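Local coordinates for protein NAD-dependent epimerase/dehydratase (Veillonella parvula, PDB 4HNG) that probably binds NAD(P) through a Rossmann-type domain, as expected of an NAD-dependent epimerase/dehydratase, its substrate and reaction being unassigned, at residues K66-V71 / V92-R97; E75-G80 / K98-V103; T164-I169 / V186-D191. All coordinates share one frame; numbering follows the deposited sequence. Where two conformers were deposited one is given.

Interaction 1: residues K66-V71 / V92-R97; sequences KLEQAV and VKALSR
The carboxylate of E68 and the guanidinium of R97 are the flat groups that meet here, their planes 22° apart. The pair bridges two helices, 64-71 and 85-97, that pack at an angle on the parallel strands of a Rossmann-type fold. E68 OE2 approaches the guanidinium obliquely and well out of its plane, while K93 CD lies in that plane at the edge. No N-H of the arginine points at the oxygen, and the salt bridge is a long one, 3.7 Å from E68 OE2 to R97 NE, so charge alone holds it; E68 OE2 lies nearer to R97 CD, at 3.1 Å. The helix axes approach to 9.0 Å and cross at -55°. Beneath the ion pair the contact is apolar and centres on A94, whose small CB lets the backbones come close, with CA of E68 and CA of A94 5.2 Å apart. L67 has its CG anti to the backbone N (chi1 -179°), which places the branch point against the methyl group: L67 CG lies 3.8 Å from A94 CB. The aliphatic part of E68 covers the same methyl through CG before the chain runs on, extended, toward the arginine. No hydrogen bond joins the two segments; apolar packing and the loose ion pair make up the contact. Deeper in, L67 touches L11 and V71 touches T9, both of strand 7-11. V71 and L95 cross at about a right angle, and V71 CG1 rests 3.9 Å from L95 CD2.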
ATOM      1  N   LYS A  66      17.588  -8.712  -7.576  1.00 38.35           N
ATOM      2  CA  LYS A  66      17.223  -7.310  -7.718  1.00 36.11           C
ATOM      3  C   LYS A  66      16.326  -6.837  -6.576  1.00 37.71           C
ATOM      4  O   LYS A  66      16.477  -5.717  -6.091  1.00 33.82           O
ATOM      5  CB  LYS A  66      16.590  -7.044  -9.088  1.00 38.37           C
ATOM      6  CG  LYS A  66      17.563  -7.232 -10.244  1.00 41.63           C
ATOM      7  CD  LYS A  66      16.982  -6.736 -11.554  1.00 59.80           C
ATOM      8  CE  LYS A  66      18.019  -6.751 -12.670  1.00 61.99           C
ATOM      9  NZ  LYS A  66      18.358  -8.133 -13.128  1.00 68.36           N
ATOM     10  N   LEU A  67      15.413  -7.697  -6.137  1.00 33.42           N
ATOM     11  CA  LEU A  67      14.509  -7.348  -5.042  1.00 31.12           C
ATOM     12  C   LEU A  67      15.290  -7.072  -3.759  1.00 31.98           C
ATOM     13  O   LEU A  67      15.037  -6.089  -3.063  1.00 29.66           O
ATOM     14  CB  LEU A  67      13.475  -8.457  -4.830  1.00 32.67           C
ATOM     15  CG  LEU A  67      12.416  -8.269  -3.736  1.00 29.21           C
ATOM     16  CD1 LEU A  67      11.614  -6.987  -3.950  1.00 27.10           C
ATOM     17  CD2 LEU A  67      11.497  -9.475  -3.732  1.00 29.55           C
ATOM     18  N   GLU A  68      16.261  -7.931  -3.457  1.00 28.96           N
ATOM     19  CA  GLU A  68      17.092  -7.726  -2.277  1.00 29.47           C
ATOM     20  C   GLU A  68      17.919  -6.445  -2.398  1.00 32.38           C
ATOM     21  O   GLU A  68      18.088  -5.719  -1.421  1.00 33.87           O
ATOM     22  CB  GLU A  68      18.019  -8.927  -2.034  1.00 39.40           C
ATOM     23  CG  GLU A  68      17.305 -10.156  -1.474  1.00 39.08           C
ATOM     24  CD  GLU A  68      18.213 -11.370  -1.387  1.00 45.88           C
ATOM     25  OE1 GLU A  68      19.451 -11.194  -1.363  1.00 53.61           O
ATOM     26  OE2 GLU A  68      17.688 -12.503  -1.351  1.00 44.58           O
ATOM     27  N   GLN A  69      18.454  -6.184  -3.591  1.00 35.72           N
ATOM     28  CA  GLN A  69      19.160  -4.931  -3.845  1.00 40.37           C
ATOM     29  C   GLN A  69      18.277  -3.735  -3.500  1.00 37.56           C
ATOM     30  O   GLN A  69      18.712  -2.807  -2.812  1.00 37.89           O
ATOM     31  CB  GLN A  69      19.611  -4.840  -5.307  1.00 41.28           C
ATOM     32  CG  GLN A  69      20.367  -3.562  -5.640  1.00 50.63           C
ATOM     33  CD  GLN A  69      20.743  -3.457  -7.112  1.00 54.53           C
ATOM     34  OE1 GLN A  69      20.796  -4.457  -7.830  1.00 53.84           O
ATOM     35  NE2 GLN A  69      21.002  -2.236  -7.565  1.00 57.12           N
ATOM     36  N   ALA A  70      17.034  -3.771  -3.968  1.00 31.19           N
ATOM     37  CA  ALA A  70      16.108  -2.655  -3.784  1.00 33.82           C
ATOM     38  C   ALA A  70      15.786  -2.364  -2.323  1.00 33.56           C
ATOM     39  O   ALA A  70      15.595  -1.212  -1.946  1.00 30.41           O
ATOM     40  CB  ALA A  70      14.828  -2.890  -4.573  1.00 30.83           C
ATOM     41  N   VAL A  71      15.732  -3.398  -1.490  1.00 29.57           N
ATOM     42  CA  VAL A  71      15.380  -3.193  -0.089  1.00 30.22           C
ATOM     43  C   VAL A  71      16.580  -3.091   0.859  1.00 29.53           C
ATOM     44  O   VAL A  71      16.410  -2.812   2.048  1.00 33.58           O
ATOM     45  CB  VAL A  71      14.379  -4.266   0.418  1.00 27.72           C
ATOM     46  CG1 VAL A  71      13.144  -4.294  -0.460  1.00 30.37           C
ATOM     47  CG2 VAL A  71      15.044  -5.648   0.489  1.00 29.77           C
ATOM     48  N   VAL A  92       8.633 -10.996   1.603  1.00 21.62           N
ATOM     49  CA  VAL A  92       8.938 -11.280   2.999  1.00 21.74           C
ATOM     50  C   VAL A  92      10.325 -11.925   3.151  1.00 20.80           C
ATOM     51  O   VAL A  92      11.071 -11.597   4.075  1.00 24.82           O
ATOM     52  CB  VAL A  92       7.831 -12.157   3.657  1.00 22.69           C
ATOM     53  CG1 VAL A  92       8.253 -12.606   5.031  1.00 26.10           C
ATOM     54  CG2 VAL A  92       6.498 -11.386   3.730  1.00 21.78           C
ATOM     55  N   LYS A  93      10.672 -12.831   2.240  1.00 23.11           N
ATOM     56  CA  LYS A  93      11.991 -13.460   2.257  1.00 23.71           C
ATOM     57  C   LYS A  93      13.115 -12.465   2.001  1.00 25.98           C
ATOM     58  O   LYS A  93      14.159 -12.516   2.665  1.00 27.35           O
ATOM     59  CB  LYS A  93      12.059 -14.621   1.262  1.00 27.67           C
ATOM     60  CG  LYS A  93      11.389 -15.885   1.777  1.00 39.50           C
ATOM     61  CD  LYS A  93      11.662 -17.080   0.876  1.00 54.88           C
ATOM     62  CE  LYS A  93      10.835 -17.020  -0.400  1.00 57.60           C
ATOM     63  NZ  LYS A  93      11.115 -18.188  -1.281  1.00 64.47           N
ATOM     64  N   ALA A  94      12.906 -11.560   1.045  1.00 25.20           N
ATOM     65  CA  ALA A  94      13.921 -10.552   0.756  1.00 25.87           C
ATOM     66  C   ALA A  94      14.139  -9.639   1.956  1.00 22.61           C
ATOM     67  O   ALA A  94      15.288  -9.354   2.323  1.00 25.91           O
ATOM     68  CB  ALA A  94      13.542  -9.734  -0.471  1.00 26.65           C
ATOM     69  N   LEU A  95      13.039  -9.179   2.557  1.00 23.09           N
ATOM     70  CA  LEU A  95      13.121  -8.345   3.758  1.00 22.56           C
ATOM     71  C   LEU A  95      13.859  -9.107   4.865  1.00 23.79           C
ATOM     72  O   LEU A  95      14.719  -8.550   5.570  1.00 25.12           O
ATOM     73  CB  LEU A  95      11.726  -7.910   4.240  1.00 22.44           C
ATOM     74  CG  LEU A  95      10.949  -7.142   3.167  1.00 27.97           C
ATOM     75  CD1 LEU A  95       9.494  -6.929   3.572  1.00 27.54           C
ATOM     76  CD2 LEU A  95      11.629  -5.822   2.850  1.00 28.10           C
ATOM     77  N   SER A  96      13.519 -10.385   5.029  1.00 24.98           N
ATOM     78  CA  SER A  96      14.167 -11.224   6.032  1.00 26.65           C
ATOM     79  C   SER A  96      15.687 -11.277   5.857  1.00 26.67           C
ATOM     80  O   SER A  96      16.444 -11.086   6.803  1.00 29.06           O
ATOM     81  CB  SER A  96      13.587 -12.641   6.014  1.00 26.63           C
ATOM     82  OG  SER A  96      14.234 -13.446   6.975  1.00 31.10           O
ATOM     83  N   ARG A  97      16.118 -11.497   4.621  1.00 29.44           N
ATOM     84  CA  ARG A  97      17.536 -11.622   4.326  1.00 29.06           C
ATOM     85  C   ARG A  97      18.289 -10.307   4.513  1.00 28.38           C
ATOM     86  O   ARG A  97      19.485 -10.318   4.814  1.00 32.96           O
ATOM     87  CB  ARG A  97      17.711 -12.147   2.903  1.00 29.90           C
ATOM     88  CG  ARG A  97      17.205 -13.567   2.726  1.00 35.65           C
ATOM     89  CD  ARG A  97      17.302 -14.011   1.275  1.00 51.85           C
ATOM     90  NE  ARG A  97      16.282 -15.002   0.935  1.00 47.22           N
ATOM     91  CZ  ARG A  97      16.539 -16.236   0.519  1.00 65.09           C
ATOM     92  NH1 ARG A  97      17.794 -16.646   0.381  1.00 73.31           N
ATOM     93  NH2 ARG A  97      15.536 -17.058   0.233  1.00 64.33           N
TER

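Interaction 2: residues E75-G80 / K98-V103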
ATOM      1  N   GLU A  75      14.709   1.688   5.402  1.00 30.52           N
ATOM      2  CA  GLU A  75      14.271   1.831   6.785  1.00 27.15           C
ATOM      3  C   GLU A  75      12.791   1.491   6.885  1.00 27.78           C
ATOM      4  O   GLU A  75      12.306   1.085   7.945  1.00 30.82           O
ATOM      5  CB  GLU A  75      14.566   3.241   7.288  1.00 29.62           C
ATOM      6  CG  GLU A  75      16.049   3.513   7.428  1.00 31.19           C
ATOM      7  CD  GLU A  75      16.351   4.952   7.741  1.00 41.61           C
ATOM      8  OE1 GLU A  75      15.409   5.770   7.752  1.00 38.79           O
ATOM      9  OE2 GLU A  75      17.537   5.262   7.971  1.00 48.45           O
ATOM     10  N   VAL A  76      12.094   1.657   5.765  1.00 25.36           N
ATOM     11  CA  VAL A  76      10.692   1.285   5.643  1.00 25.73           C
ATOM     12  C   VAL A  76      10.411   0.878   4.204  1.00 24.09           C
ATOM     13  O   VAL A  76      10.997   1.423   3.268  1.00 24.26           O
ATOM     14  CB  VAL A  76       9.757   2.437   6.069  1.00 27.80           C
ATOM     15  CG1 VAL A  76       9.978   3.663   5.190  1.00 27.05           C
ATOM     16  CG2 VAL A  76       8.305   1.998   6.011  1.00 25.23           C
ATOM     17  N   VAL A  77       9.536  -0.103   4.023  1.00 22.26           N
ATOM     18  CA  VAL A  77       9.180  -0.597   2.704  1.00 21.05           C
ATOM     19  C   VAL A  77       7.675  -0.463   2.503  1.00 21.22           C
ATOM     20  O   VAL A  77       6.901  -0.875   3.368  1.00 23.15           O
ATOM     21  CB  VAL A  77       9.608  -2.075   2.535  1.00 23.13           C
ATOM     22  CG1 VAL A  77       9.132  -2.623   1.206  1.00 25.47           C
ATOM     23  CG2 VAL A  77      11.134  -2.202   2.649  1.00 22.38           C
ATOM     24  N   PHE A  78       7.275   0.144   1.388  1.00 19.84           N
ATOM     25  CA  PHE A  78       5.867   0.283   1.039  1.00 19.70           C
ATOM     26  C   PHE A  78       5.564  -0.718  -0.064  1.00 21.14           C
ATOM     27  O   PHE A  78       6.234  -0.724  -1.097  1.00 22.12           O
ATOM     28  CB  PHE A  78       5.569   1.708   0.567  1.00 20.15           C
ATOM     29  CG  PHE A  78       4.154   1.909   0.095  1.00 20.94           C
ATOM     30  CD1 PHE A  78       3.132   2.017   1.021  1.00 21.52           C
ATOM     31  CD2 PHE A  78       3.844   1.973  -1.256  1.00 22.37           C
ATOM     32  CE1 PHE A  78       1.827   2.196   0.599  1.00 20.63           C
ATOM     33  CE2 PHE A  78       2.532   2.154  -1.684  1.00 24.78           C
ATOM     34  CZ  PHE A  78       1.526   2.262  -0.743  1.00 22.62           C
ATOM     35  N   VAL A  79       4.568  -1.573   0.152  1.00 20.17           N
ATOM     36  CA  VAL A  79       4.143  -2.546  -0.855  1.00 18.40           C
ATOM     37  C   VAL A  79       2.854  -2.053  -1.514  1.00 22.67           C
ATOM     38  O   VAL A  79       1.779  -2.076  -0.893  1.00 22.73           O
ATOM     39  CB  VAL A  79       3.909  -3.925  -0.218  1.00 18.90           C
ATOM     40  CG1 VAL A  79       3.464  -4.949  -1.245  1.00 23.80           C
ATOM     41  CG2 VAL A  79       5.157  -4.396   0.515  1.00 22.89           C
ATOM     42  N   GLY A  80       2.954  -1.580  -2.749  1.00 22.77           N
ATOM     43  CA  GLY A  80       1.823  -0.940  -3.398  1.00 22.96           C
ATOM     44  C   GLY A  80       0.664  -1.855  -3.765  1.00 28.14           C
ATOM     45  O   GLY A  80      -0.467  -1.395  -3.930  1.00 31.42           O
ATOM     46  N   LYS A  98      17.590  -9.184   4.356  1.00 26.83           N
ATOM     47  CA  LYS A  98      18.224  -7.875   4.499  1.00 30.24           C
ATOM     48  C   LYS A  98      17.931  -7.206   5.843  1.00 32.47           C
ATOM     49  O   LYS A  98      18.254  -6.033   6.053  1.00 32.29           O
ATOM     50  CB  LYS A  98      17.839  -6.957   3.333  1.00 28.78           C
ATOM     51  CG  LYS A  98      18.387  -7.445   1.997  1.00 32.91           C
ATOM     52  CD  LYS A  98      19.905  -7.616   2.065  1.00 34.53           C
ATOM     53  CE  LYS A  98      20.444  -8.332   0.846  1.00 46.28           C
ATOM     54  NZ  LYS A  98      21.924  -8.467   0.932  1.00 55.38           N
ATOM     55  N   ASN A  99      17.327  -7.963   6.753  1.00 29.08           N
ATOM     56  CA  ASN A  99      17.056  -7.484   8.111  1.00 28.32           C
ATOM     57  C   ASN A  99      16.174  -6.241   8.160  1.00 27.83           C
ATOM     58  O   ASN A  99      16.352  -5.382   9.024  1.00 32.27           O
ATOM     59  CB  ASN A  99      18.367  -7.239   8.855  1.00 34.10           C
ATOM     60  CG  ASN A  99      19.194  -8.502   8.995  1.00 44.64           C
ATOM     61  OD1 ASN A  99      18.704  -9.532   9.461  1.00 45.66           O
ATOM     62  ND2 ASN A  99      20.449  -8.438   8.568  1.00 43.65           N
ATOM     63  N   ILE A 100      15.218  -6.166   7.239  1.00 26.22           N
ATOM     64  CA  ILE A 100      14.286  -5.053   7.175  1.00 22.01           C
ATOM     65  C   ILE A 100      13.016  -5.406   7.952  1.00 30.27           C
ATOM     66  O   ILE A 100      12.449  -6.481   7.759  1.00 31.70           O
ATOM     67  CB  ILE A 100      13.908  -4.763   5.705  1.00 26.03           C
ATOM     68  CG1 ILE A 100      15.165  -4.670   4.826  1.00 28.76           C
ATOM     69  CG2 ILE A 100      13.027  -3.517   5.604  1.00 27.64           C
ATOM     70  CD1 ILE A 100      16.133  -3.579   5.216  1.00 32.46           C
ATOM     71  N   ARG A 101      12.563  -4.498   8.814  1.00 27.40           N
ATOM     72  CA  ARG A 101      11.477  -4.800   9.754  1.00 28.44           C
ATOM     73  C   ARG A 101      10.147  -4.120   9.430  1.00 27.06           C
ATOM     74  O   ARG A 101       9.084  -4.707   9.618  1.00 27.79           O
ATOM     75  CB  ARG A 101      11.870  -4.411  11.186  1.00 30.34           C
ATOM     76  CG  ARG A 101      13.294  -4.760  11.604  1.00 38.31           C
ATOM     77  CD  ARG A 101      13.525  -6.250  11.749  1.00 47.31           C
ATOM     78  NE  ARG A 101      14.867  -6.514  12.270  1.00 57.16           N
ATOM     79  CZ  ARG A 101      15.481  -7.691  12.205  1.00 59.30           C
ATOM     80  NH1 ARG A 101      14.882  -8.726  11.631  1.00 57.09           N
ATOM     81  NH2 ARG A 101      16.701  -7.830  12.706  1.00 58.89           N
ATOM     82  N   ARG A 102      10.204  -2.891   8.926  1.00 22.84           N
ATOM     83  CA  ARG A 102       9.015  -2.048   8.828  1.00 21.30           C
ATOM     84  C   ARG A 102       8.399  -2.072   7.441  1.00 22.44           C
ATOM     85  O   ARG A 102       9.058  -1.745   6.461  1.00 21.28           O
ATOM     86  CB  ARG A 102       9.366  -0.607   9.239  1.00 22.05           C
ATOM     87  CG  ARG A 102       8.164   0.324   9.278  1.00 21.47           C
ATOM     88  CD  ARG A 102       7.349   0.136  10.576  1.00 24.25           C
ATOM     89  NE  ARG A 102       6.209   1.058  10.614  1.00 23.73           N
ATOM     90  CZ  ARG A 102       4.957   0.737  10.300  1.00 24.44           C
ATOM     91  NH1 ARG A 102       4.644  -0.500   9.931  1.00 22.12           N
ATOM     92  NH2 ARG A 102       4.000   1.660  10.340  1.00 22.88           N
ATOM     93  N   VAL A 103       7.117  -2.435   7.362  1.00 20.02           N
ATOM     94  CA  VAL A 103       6.415  -2.588   6.088  0.52 21.28           C
ATOM     95  C   VAL A 103       5.018  -1.995   6.152  1.00 18.84           C
ATOM     96  O   VAL A 103       4.280  -2.266   7.102  1.00 20.97           O
ATOM     97  CB  VAL A 103       6.249  -4.083   5.712  0.52 21.64           C
ATOM     98  CG1 VAL A 103       5.306  -4.244   4.522  0.52 27.78           C
ATOM     99  CG2 VAL A 103       7.598  -4.721   5.428  0.52 22.83           C
TER
HETATM  100  O   HOH W   1      12.923  -1.613   9.115  1.00 29.31           O
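Segments 75-80 and 98-103 share a single direct hydrogen bond, from V77 N to R102 O, and a water takes over where the two chains splay apart: water 1 donates to E75 O at 3.0 Å and accepts from R101 N. The two chains diverge by 46° here, and the parallel pairing is seen at V77 and V103, after the water-bridged end. The V77 N to R102 O bond spans 3.0 Å, with 154° at the hydrogen and the donor tilted 22° from the carbonyl plane. R102 O also receives the CA-H of V76, and V103 CA makes a similar CA-H...O contact with V77 O at 3.3 Å. These contacts accompany the parallel bridge between V77 and V103. On the face bearing those two valines, V77 CG2 meets I100 CG2 at 3.7 Å, the side chains crossing at about a right angle. R102 lies alongside V76, its CG against V76 CG2 at 3.7 Å; the bend at chi2 then turns the chain away, and its guanidinium bonds through NH1 to T150 OG1 and N148 O. This is the pairing of a parallel beta-alpha-beta unit, strand 76-79, helix 85-97 and strand 102-108. A Schellman motif with N99 at C-prime ends the helix and leads into the second strand. L95 of helix 85-97 covers V77, I100 and V103, strand 7-11 flanks strand 76-79, and helix 182-193 packs on V76, F78 and R102.

Interaction 3: residues T164-I169 / V186-D191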
ATOM      1  N   THR A 164      -9.381  15.011   0.228  1.00 33.60           N
ATOM      2  CA  THR A 164      -8.225  14.466   0.939  1.00 31.82           C
ATOM      3  C   THR A 164      -8.564  13.922   2.328  1.00 32.94           C
ATOM      4  O   THR A 164      -7.676  13.516   3.075  1.00 37.70           O
ATOM      5  CB  THR A 164      -7.095  15.506   1.074  1.00 41.12           C
ATOM      6  OG1 THR A 164      -7.614  16.702   1.669  1.00 47.17           O
ATOM      7  CG2 THR A 164      -6.515  15.841  -0.291  1.00 43.89           C
ATOM      8  N   ASP A 165      -9.849  13.914   2.667  1.00 32.21           N
ATOM      9  CA  ASP A 165     -10.298  13.455   3.980  1.00 28.81           C
ATOM     10  C   ASP A 165     -10.320  11.939   4.060  1.00 26.03           C
ATOM     11  O   ASP A 165     -10.822  11.259   3.157  1.00 27.23           O
ATOM     12  CB  ASP A 165     -11.698  13.991   4.291  1.00 33.31           C
ATOM     13  CG  ASP A 165     -11.671  15.377   4.905  1.00 58.60           C
ATOM     14  OD1 ASP A 165     -10.678  16.108   4.700  1.00 62.64           O
ATOM     15  OD2 ASP A 165     -12.652  15.732   5.593  1.00 68.40           O
ATOM     16  N   TYR A 166      -9.775  11.404   5.152  1.00 23.15           N
ATOM     17  CA  TYR A 166      -9.862   9.975   5.404  1.00 22.35           C
ATOM     18  C   TYR A 166     -10.202   9.708   6.851  1.00 22.91           C
ATOM     19  O   TYR A 166     -10.050  10.570   7.713  1.00 25.77           O
ATOM     20  CB  TYR A 166      -8.560   9.243   5.045  1.00 22.54           C
ATOM     21  CG  TYR A 166      -7.398   9.556   5.960  1.00 23.57           C
ATOM     22  CD1 TYR A 166      -7.178   8.813   7.117  1.00 21.13           C
ATOM     23  CD2 TYR A 166      -6.514  10.586   5.665  1.00 21.95           C
ATOM     24  CE1 TYR A 166      -6.116   9.087   7.949  1.00 22.88           C
ATOM     25  CE2 TYR A 166      -5.440  10.874   6.499  1.00 23.38           C
ATOM     26  CZ  TYR A 166      -5.252  10.129   7.643  1.00 23.80           C
ATOM     27  OH  TYR A 166      -4.188  10.415   8.467  1.00 27.06           O
ATOM     28  N   GLU A 167     -10.681   8.501   7.103  1.00 20.85           N
ATOM     29  CA  GLU A 167     -10.730   7.989   8.465  1.00 21.15           C
ATOM     30  C   GLU A 167     -10.164   6.584   8.506  1.00 19.55           C
ATOM     31  O   GLU A 167     -10.181   5.856   7.504  1.00 20.06           O
ATOM     32  CB  GLU A 167     -12.148   8.022   9.034  1.00 23.11           C
ATOM     33  CG  GLU A 167     -13.126   7.170   8.255  1.00 22.91           C
ATOM     34  CD  GLU A 167     -14.569   7.369   8.705  1.00 26.68           C
ATOM     35  OE1 GLU A 167     -14.801   8.014   9.751  1.00 32.48           O
ATOM     36  OE2 GLU A 167     -15.481   6.890   7.996  1.00 25.98           O
ATOM     37  N   LEU A 168      -9.650   6.211   9.674  1.00 22.30           N
ATOM     38  CA  LEU A 168      -9.037   4.904   9.891  1.00 20.22           C
ATOM     39  C   LEU A 168     -10.022   4.031  10.649  1.00 20.19           C
ATOM     40  O   LEU A 168     -10.609   4.453  11.655  1.00 27.16           O
ATOM     41  CB  LEU A 168      -7.723   5.042  10.667  1.00 20.81           C
ATOM     42  CG  LEU A 168      -6.672   5.912   9.972  1.00 21.56           C
ATOM     43  CD1 LEU A 168      -5.435   6.043  10.843  1.00 25.02           C
ATOM     44  CD2 LEU A 168      -6.294   5.377   8.585  1.00 21.76           C
ATOM     45  N   ILE A 169     -10.240   2.829  10.128  1.00 19.25           N
ATOM     46  CA  ILE A 169     -11.256   1.929  10.662  1.00 21.75           C
ATOM     47  C   ILE A 169     -10.566   0.719  11.280  1.00 20.86           C
ATOM     48  O   ILE A 169      -9.951  -0.066  10.578  1.00 19.21           O
ATOM     49  CB  ILE A 169     -12.221   1.481   9.551  1.00 22.10           C
ATOM     50  CG1 ILE A 169     -12.903   2.707   8.935  1.00 25.74           C
ATOM     51  CG2 ILE A 169     -13.266   0.510  10.101  1.00 23.68           C
ATOM     52  CD1 ILE A 169     -13.660   2.427   7.645  1.00 34.70           C
ATOM     53  N   VAL A 186      -3.016   8.535   0.144  1.00 18.70           N
ATOM     54  CA  VAL A 186      -1.632   9.007   0.182  1.00 21.28           C
ATOM     55  C   VAL A 186      -1.397   9.869   1.430  1.00 24.35           C
ATOM     56  O   VAL A 186      -0.369   9.747   2.095  1.00 23.10           O
ATOM     57  CB  VAL A 186      -1.231   9.739  -1.116  1.00 20.68           C
ATOM     58  CG1 VAL A 186       0.063  10.542  -0.919  1.00 20.83           C
ATOM     59  CG2 VAL A 186      -1.091   8.731  -2.254  1.00 24.60           C
ATOM     60  N   LYS A 187      -2.356  10.721   1.775  1.00 22.54           N
ATOM     61  CA  LYS A 187      -2.232  11.507   2.994  1.00 21.84           C
ATOM     62  C   LYS A 187      -2.161  10.599   4.230  1.00 21.26           C
ATOM     63  O   LYS A 187      -1.366  10.828   5.147  1.00 23.28           O
ATOM     64  CB  LYS A 187      -3.382  12.507   3.131  1.00 26.24           C
ATOM     65  CG  LYS A 187      -3.069  13.648   4.094  1.00 35.28           C
ATOM     66  CD  LYS A 187      -4.267  14.571   4.302  1.00 48.90           C
ATOM     67  CE  LYS A 187      -5.278  13.945   5.255  1.00 54.50           C
ATOM     68  NZ  LYS A 187      -6.475  14.801   5.485  1.00 55.71           N
ATOM     69  N   ALA A 188      -2.978   9.552   4.248  1.00 20.00           N
ATOM     70  CA  ALA A 188      -2.923   8.608   5.365  1.00 20.79           C
ATOM     71  C   ALA A 188      -1.566   7.912   5.473  1.00 20.34           C
ATOM     72  O   ALA A 188      -1.050   7.770   6.566  1.00 21.54           O
ATOM     73  CB  ALA A 188      -4.066   7.587   5.294  1.00 20.61           C
ATOM     74  N   ILE A 189      -0.996   7.497   4.339  1.00 18.82           N
ATOM     75  CA  ILE A 189       0.304   6.842   4.344  1.00 20.45           C
ATOM     76  C   ILE A 189       1.364   7.816   4.838  1.00 21.64           C
ATOM     77  O   ILE A 189       2.208   7.469   5.677  1.00 21.34           O
ATOM     78  CB  ILE A 189       0.676   6.340   2.955  1.00 18.65           C
ATOM     79  CG1 ILE A 189      -0.275   5.215   2.512  1.00 19.13           C
ATOM     80  CG2 ILE A 189       2.106   5.833   2.965  1.00 21.70           C
ATOM     81  CD1 ILE A 189      -0.310   5.018   0.997  1.00 19.39           C
ATOM     82  N   PHE A 190       1.307   9.047   4.331  1.00 21.69           N
ATOM     83  CA  PHE A 190       2.217  10.105   4.761  1.00 22.91           C
ATOM     84  C   PHE A 190       2.127  10.313   6.257  1.00 23.78           C
ATOM     85  O   PHE A 190       3.143  10.424   6.936  1.00 25.61           O
ATOM     86  CB  PHE A 190       1.860  11.406   4.043  1.00 22.62           C
ATOM     87  CG  PHE A 190       2.762  12.558   4.379  1.00 26.23           C
ATOM     88  CD1 PHE A 190       3.852  12.854   3.576  1.00 31.02           C
ATOM     89  CD2 PHE A 190       2.511  13.358   5.485  1.00 27.13           C
ATOM     90  CE1 PHE A 190       4.683  13.923   3.876  1.00 33.43           C
ATOM     91  CE2 PHE A 190       3.340  14.426   5.793  1.00 35.46           C
ATOM     92  CZ  PHE A 190       4.427  14.710   4.980  1.00 33.98           C
ATOM     93  N   ASP A 191       0.900  10.370   6.768  1.00 22.92           N
ATOM     94  CA  ASP A 191       0.679  10.573   8.192  1.00 24.46           C
ATOM     95  C   ASP A 191       1.214   9.407   9.027  1.00 23.42           C
ATOM     96  O   ASP A 191       1.773   9.609  10.106  1.00 26.65           O
ATOM     97  CB  ASP A 191      -0.811  10.802   8.491  1.00 23.85           C
ATOM     98  CG  ASP A 191      -1.310  12.153   7.995  1.00 29.77           C
ATOM     99  OD1 ASP A 191      -0.472  13.051   7.759  1.00 30.13           O
ATOM    100  OD2 ASP A 191      -2.543  12.325   7.856  1.00 27.44           O
TER
HETATM  101  O   HOH W   2      -8.425  13.473   7.062  1.00 38.42           O
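With chi1 at 69°, Y166 holds its CG between the backbone N and the carbonyl carbon, which carries the ring across to A188 and D191 on the helix. K187 reaches back the other way, bent at chi3 (78°) so that its ammonium group turns to the loop. The methyl of A188 sits over the centre of one tyrosine face, its CB 3.5 Å from the ring centroid and 6° off the normal, a well-centred CH-pi contact. At the ring's edge, K187 CE comes to 3.3 Å from Y166 CE2. The phenol is fixed at its far end, where Y166 OH donates to the anti lone pair of D191 OD2 over a short 2.6 Å. A phenylalanine here would probably leave D191 OD2 without its donor and the far end of the ring without a polar anchor. K187 NZ donates to T164 O at 3.0 Å, coming from above the carbonyl plane, and gives a second hydrogen bond, 2.8 Å from K187 NZ to water 2; the same water accepts from Y166 N. D165 OD1 lies 4.5 Å from K187 NZ, beyond a salt bridge but near enough that opposite charges may attract. V208 of strand 204-209 also touches Y166. The contact thus ties the loop entering strand 167-169, antiparallel to strand 204-209, onto helix 182-193 at the surface of the Rossmann-type domain, by helix-to-loop packing round an aromatic side chain.

Overall arrangement
Interactions 1 and 2 are buried and adjoin, their centres about 9 Å apart, whereas interaction 3 is a surface contact. Helix 85-97 and the strands of interaction 2 belong to one beta-alpha-beta unit, and L95 belongs to both contacts, its carbonyl probably accepting a hydrogen bond from I100 N. Interaction 3 lies across the chain's centre from interaction 1, about 27 Å between centres, but touches interaction 2 through I189 and F78. The chemistry changes accordingly: apolar helix packing with a loose ion pair beside it, backbone pairing with valine packing in the sheet, and side-chain hydrogen bonds with a bridging water at the surface.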